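Local coordinates for tripartite terminase subunit 3 (Human herpesvirus 5, PDB 3N4P), which probably acts within the terminase motor that drives herpesvirus genomes into empty capsids, this chain being the C-terminal nuclease domain of the subunit, at residues Leu63-Asp68 with Leu134-Glu139; Thr80-Val85 with Glu115-Met120. One frame throughout, in Å; residues are numbered along the deposited sequence.

Interaction 1: Leu63-Asp68 with Leu134-Glu139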
loop_
_atom_site.group_PDB
_atom_site.type_symbol
_atom_site.label_atom_id
_atom_site.label_comp_id
_atom_site.label_asym_id
_atom_site.label_seq_id
_atom_site.Cartn_x
_atom_site.Cartn_y
_atom_site.Cartn_z
ATOM N N LEU B 63 -1.466 20.136 -4.935
ATOM C CA LEU B 63 -1.004 19.792 -3.572
ATOM C C LEU B 63 -1.673 20.720 -2.536
ATOM O O LEU B 63 -1.456 21.910 -2.561
ATOM C CB LEU B 63 0.519 20.031 -3.486
ATOM C CG LEU B 63 1.458 19.073 -2.818
ATOM C CD1 LEU B 63 2.791 19.683 -2.207
ATOM C CD2 LEU B 63 0.755 17.998 -1.892
ATOM N N TYR B 64 -2.465 20.210 -1.623
ATOM C CA TYR B 64 -3.030 21.008 -0.533
ATOM C C TYR B 64 -2.116 20.860 0.686
ATOM O O TYR B 64 -1.807 19.721 1.097
ATOM C CB TYR B 64 -4.467 20.493 -0.191
ATOM C CG TYR B 64 -5.402 20.763 -1.340
ATOM C CD1 TYR B 64 -5.482 19.875 -2.411
ATOM C CD2 TYR B 64 -6.101 21.986 -1.430
ATOM C CE1 TYR B 64 -6.345 20.152 -3.546
ATOM C CE2 TYR B 64 -6.979 22.300 -2.561
ATOM C CZ TYR B 64 -7.066 21.372 -3.620
ATOM O OH TYR B 64 -7.842 21.649 -4.743
ATOM N N VAL B 65 -1.685 21.957 1.288
ATOM C CA VAL B 65 -0.970 21.807 2.553
ATOM C C VAL B 65 -1.533 22.668 3.711
ATOM O O VAL B 65 -2.025 23.749 3.501
ATOM C CB VAL B 65 0.638 22.070 2.435
ATOM C CG1 VAL B 65 1.216 22.158 1.005
ATOM C CG2 VAL B 65 1.073 23.122 3.342
ATOM N N TYR B 66 -1.322 22.247 4.948
ATOM C CA TYR B 66 -1.765 23.043 6.070
ATOM C C TYR B 66 -0.701 23.002 7.111
ATOM O O TYR B 66 -0.167 21.933 7.382
ATOM C CB TYR B 66 -2.956 22.311 6.693
ATOM C CG TYR B 66 -3.509 22.920 7.928
ATOM C CD1 TYR B 66 -4.486 23.923 7.853
ATOM C CD2 TYR B 66 -3.139 22.449 9.190
ATOM C CE1 TYR B 66 -5.072 24.470 9.023
ATOM C CE2 TYR B 66 -3.696 23.001 10.360
ATOM C CZ TYR B 66 -4.660 24.000 10.263
ATOM O OH TYR B 66 -5.223 24.528 11.398
ATOM N N LEU B 67 -0.498 24.120 7.797
ATOM C CA LEU B 67 0.333 24.090 8.975
ATOM C C LEU B 67 -0.192 25.030 10.021
ATOM O O LEU B 67 -0.861 26.011 9.721
ATOM C CB LEU B 67 1.802 24.446 8.649
ATOM C CG LEU B 67 2.059 25.851 8.113
ATOM C CD1 LEU B 67 3.498 26.434 8.477
ATOM C CD2 LEU B 67 1.902 25.801 6.611
ATOM N N ASP B 68 0.149 24.726 11.261
ATOM C CA ASP B 68 -0.242 25.538 12.412
ATOM C C ASP B 68 0.984 25.966 13.162
ATOM O O ASP B 68 1.407 25.273 14.092
ATOM C CB ASP B 68 -1.153 24.723 13.358
ATOM C CG ASP B 68 -1.505 25.490 14.650
ATOM O OD1 ASP B 68 -1.106 26.672 14.830
ATOM O OD2 ASP B 68 -2.202 24.904 15.497
ATOM N N LEU B 134 0.049 24.599 -6.029
ATOM C CA LEU B 134 0.054 24.505 -4.559
ATOM C C LEU B 134 -0.994 25.351 -3.906
ATOM O O LEU B 134 -1.116 26.508 -4.244
ATOM C CB LEU B 134 1.318 25.098 -4.001
ATOM C CG LEU B 134 2.457 24.188 -3.740
ATOM C CD1 LEU B 134 3.700 25.148 -3.497
ATOM C CD2 LEU B 134 2.079 23.247 -2.547
ATOM N N ARG B 135 -1.675 24.812 -2.912
ATOM C CA ARG B 135 -2.649 25.555 -2.166
ATOM C C ARG B 135 -2.367 25.359 -0.726
ATOM O O ARG B 135 -2.403 24.229 -0.234
ATOM C CB ARG B 135 -4.028 25.047 -2.463
ATOM C CG ARG B 135 -4.578 25.633 -3.707
ATOM C CD ARG B 135 -5.967 25.058 -4.103
ATOM N NE ARG B 135 -6.250 25.621 -5.410
ATOM C CZ ARG B 135 -7.282 26.423 -5.718
ATOM N NH1 ARG B 135 -8.260 26.691 -4.830
ATOM N NH2 ARG B 135 -7.352 26.923 -6.957
ATOM N N ILE B 136 -2.113 26.462 -0.033
ATOM C CA ILE B 136 -1.534 26.415 1.293
ATOM C C ILE B 136 -2.397 27.187 2.270
ATOM O O ILE B 136 -2.715 28.313 2.021
ATOM C CB ILE B 136 -0.093 27.036 1.262
ATOM C CG1 ILE B 136 0.774 26.263 0.273
ATOM C CG2 ILE B 136 0.576 27.060 2.665
ATOM C CD1 ILE B 136 2.113 26.997 -0.068
ATOM N N ALA B 137 -2.730 26.582 3.399
ATOM C CA ALA B 137 -3.360 27.302 4.494
ATOM C C ALA B 137 -2.451 27.397 5.704
ATOM O O ALA B 137 -1.960 26.375 6.187
ATOM C CB ALA B 137 -4.650 26.529 4.907
ATOM N N VAL B 138 -2.315 28.553 6.292
ATOM C CA VAL B 138 -1.438 28.710 7.448
ATOM C C VAL B 138 -2.359 29.205 8.534
ATOM O O VAL B 138 -2.896 30.294 8.413
ATOM C CB VAL B 138 -0.337 29.826 7.256
ATOM C CG1 VAL B 138 0.552 29.936 8.496
ATOM C CG2 VAL B 138 0.581 29.583 6.055
ATOM N N GLU B 139 -2.512 28.437 9.608
ATOM C CA GLU B 139 -3.336 28.855 10.716
ATOM C C GLU B 139 -2.729 30.015 11.431
ATOM O O GLU B 139 -1.567 29.989 11.781
ATOM C CB GLU B 139 -3.522 27.749 11.757
ATOM C CG GLU B 139 -4.902 27.839 12.483
ATOM C CD GLU B 139 -4.812 27.659 13.999
ATOM O OE1 GLU B 139 -5.414 28.478 14.737
ATOM O OE2 GLU B 139 -4.137 26.702 14.452
#

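Interaction 2: Thr80-Val85 with Glu115-Met120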
loop_
_atom_site.group_PDB
_atom_site.type_symbol
_atom_site.label_atom_id
_atom_site.label_comp_id
_atom_site.label_asym_id
_atom_site.label_seq_id
_atom_site.Cartn_x
_atom_site.Cartn_y
_atom_site.Cartn_z
ATOM N N THR B 80 5.128 21.970 15.598
ATOM C CA THR B 80 4.315 22.533 14.518
ATOM C C THR B 80 3.980 21.421 13.519
ATOM O O THR B 80 4.872 20.880 12.944
ATOM C CB THR B 80 5.187 23.645 13.791
ATOM O OG1 THR B 80 5.448 24.769 14.681
ATOM C CG2 THR B 80 4.545 24.128 12.464
ATOM N N GLY B 81 2.706 21.106 13.299
ATOM C CA GLY B 81 2.250 20.081 12.329
ATOM C C GLY B 81 2.139 20.645 10.917
ATOM O O GLY B 81 1.645 21.722 10.756
ATOM N N VAL B 82 2.691 19.947 9.926
ATOM C CA VAL B 82 2.588 20.227 8.486
ATOM C C VAL B 82 2.116 18.909 7.786
ATOM O O VAL B 82 2.592 17.830 8.110
ATOM C CB VAL B 82 3.946 20.639 7.854
ATOM C CG1 VAL B 82 3.756 21.349 6.505
ATOM C CG2 VAL B 82 4.743 21.531 8.799
ATOM N N ALA B 83 1.166 19.030 6.864
ATOM C CA ALA B 83 0.711 17.932 6.049
ATOM C C ALA B 83 0.468 18.404 4.633
ATOM O O ALA B 83 -0.001 19.529 4.369
ATOM C CB ALA B 83 -0.591 17.318 6.619
ATOM N N ALA B 84 0.730 17.475 3.720
ATOM C CA ALA B 84 0.626 17.714 2.300
ATOM C C ALA B 84 -0.091 16.523 1.689
ATOM O O ALA B 84 0.442 15.393 1.743
ATOM C CB ALA B 84 2.035 17.874 1.699
ATOM N N VAL B 85 -1.278 16.811 1.110
ATOM C CA VAL B 85 -2.211 15.856 0.503
ATOM C C VAL B 85 -2.716 16.234 -0.908
ATOM O O VAL B 85 -2.699 17.407 -1.297
ATOM C CB VAL B 85 -3.422 15.580 1.419
ATOM C CG1 VAL B 85 -2.982 15.418 2.897
ATOM C CG2 VAL B 85 -4.342 16.696 1.333
ATOM N N GLU B 115 10.894 27.402 6.260
ATOM C CA GLU B 115 11.899 26.486 5.675
ATOM C C GLU B 115 11.618 24.962 5.856
ATOM O O GLU B 115 11.939 24.151 4.987
ATOM C CB GLU B 115 13.231 26.708 6.302
ATOM C CG GLU B 115 13.870 28.128 6.115
ATOM C CD GLU B 115 14.158 28.492 4.643
ATOM O OE1 GLU B 115 14.933 29.460 4.415
ATOM O OE2 GLU B 115 13.620 27.810 3.721
ATOM N N CYS B 116 11.084 24.548 6.994
ATOM C CA CYS B 116 10.855 23.143 7.126
ATOM C C CYS B 116 9.587 22.788 6.291
ATOM O O CYS B 116 9.478 21.684 5.657
ATOM C CB CYS B 116 10.717 22.794 8.582
ATOM S SG CYS B 116 9.621 21.411 8.846
ATOM N N ALA B 117 8.647 23.734 6.206
ATOM C CA ALA B 117 7.438 23.498 5.378
ATOM C C ALA B 117 7.830 23.482 3.894
ATOM O O ALA B 117 7.397 22.625 3.119
ATOM C CB ALA B 117 6.397 24.521 5.661
ATOM N N ALA B 118 8.670 24.429 3.520
ATOM C CA ALA B 118 9.064 24.591 2.168
ATOM C C ALA B 118 9.913 23.443 1.676
ATOM O O ALA B 118 9.757 23.035 0.538
ATOM C CB ALA B 118 9.897 25.945 2.002
ATOM N N HIS B 119 10.892 23.016 2.470
ATOM C CA HIS B 119 11.716 21.877 2.124
ATOM C C HIS B 119 10.848 20.621 1.886
ATOM O O HIS B 119 11.046 19.858 0.910
ATOM C CB HIS B 119 12.665 21.662 3.289
ATOM C CG HIS B 119 13.757 20.698 3.022
ATOM N ND1 HIS B 119 14.162 20.360 1.744
ATOM C CD2 HIS B 119 14.539 19.986 3.867
ATOM C CE1 HIS B 119 15.159 19.489 1.818
ATOM N NE2 HIS B 119 15.407 19.248 3.093
ATOM N N MET B 120 9.842 20.395 2.712
ATOM C CA MET B 120 8.994 19.227 2.444
ATOM C C MET B 120 8.261 19.367 1.088
ATOM O O MET B 120 8.199 18.404 0.317
ATOM C CB MET B 120 7.961 19.054 3.527
ATOM C CG MET B 120 6.789 18.036 3.110
ATOM S SD MET B 120 5.313 18.313 4.084
ATOM C CE MET B 120 4.524 19.719 3.322
#

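Interaction 1: Leu63-Asp68 with Leu134-Glu139
The backbone N of V65 gives its hydrogen to R135 O, 2.8 Å away, the shortest rung in a ladder of five hydrogen bonds between strands 63-67 and 134-138. R135 N bonds to L63 O, and the alternation runs on through A137 N to V65 O and L67 N to A137 O, until E139 N reaches L67 O at 2.9 Å. The axes lie 4.8 Å apart with their directions 14° from parallel.

On the face of L63, V65 and L67, aliphatic branches lie beside those of L134, I136 and V138; CD2 of L134 packs against L63 CD1 at 3.7 Å. Helix 109-127 covers this side, placing I121 on V65 and L134. On the other face the extended R135 chain runs alongside the Y64 ring, its CD 3.3 Å from Y64 CE2, and the guanidinium continues to E133 and the A273 carbonyl. The Y66 ring lies beside the E139 side chain, ring and carboxylate planes 8° apart; Y66 OH, buried with no hydrogen-bond partner in the model, is 3.5 Å from E139 CG.

Beyond the ladder the carboxylates of D68 and E139 converge, D68 OD2 and E139 OE2 being 2.8 Å apart with their planes 61° askew. Both acids belong to the site that holds a bound magnesium ion: neighbouring parallel strands that carry metal-binding acids are typical of the RNase H-like nuclease fold.

Interaction 2: Thr80-Val85 with Glu115-Met120
Apolar contacts made by M120 on helix 115-120 account for most of the meeting with V82 and A84 of strand 80-85. Its methyl, CE, reaches between the two strand residues, lying 3.7 Å from V82 CG1 and 3.5 Å from A84 CB, the latter unusually tight. The sulfur sits a little farther back, with SD 4.1 Å from the A84 methyl. M120 is extended through CG and SD and then bends at its last torsion (chi3 80°), which turns the methyl onto the strand, while the V82 and M120 side chains run antiparallel alongside one another. A looser methyl contact, V82 CG1 to A117 CB at 4.2 Å, adds a second helix position one turn earlier.

Neither backbone bonds to the other: the helix joins M120 N to C116 O, and the strand pairs with strands 62-67 and 91-100. The axes stand 9.5 Å apart and cross at -21°, so the helix runs nearly along the strand. A83, on the strand's other face, meets helix 256-267, so the sheet has helices on both faces.

With no hydrogen bond or salt bridge across it, this buried seam between helix and sheet depends on van der Waals fit and exclusion of water.

Overall arrangement
Interactions 1 and 2 lie 8 Å apart, centre to centre, and share one mixed sheet in which strands 62-67 and 80-88 are antiparallel neighbours. Interaction 2 is nested inside the loop closed by interaction 1: the first strand is followed by strand 80-88, then strand 91-100, helix 109-127 and finally strand 133-138. They touch directly through the backbone, where Y64 N and Y66 N probably bond to V85 O and A83 O. The core of the sheet in this way joins the metal site of interaction 1 to the helix-covered side of interaction 2, where the V82 side chain of strand 80-88 is about 13 Å from a bound magnesium ion.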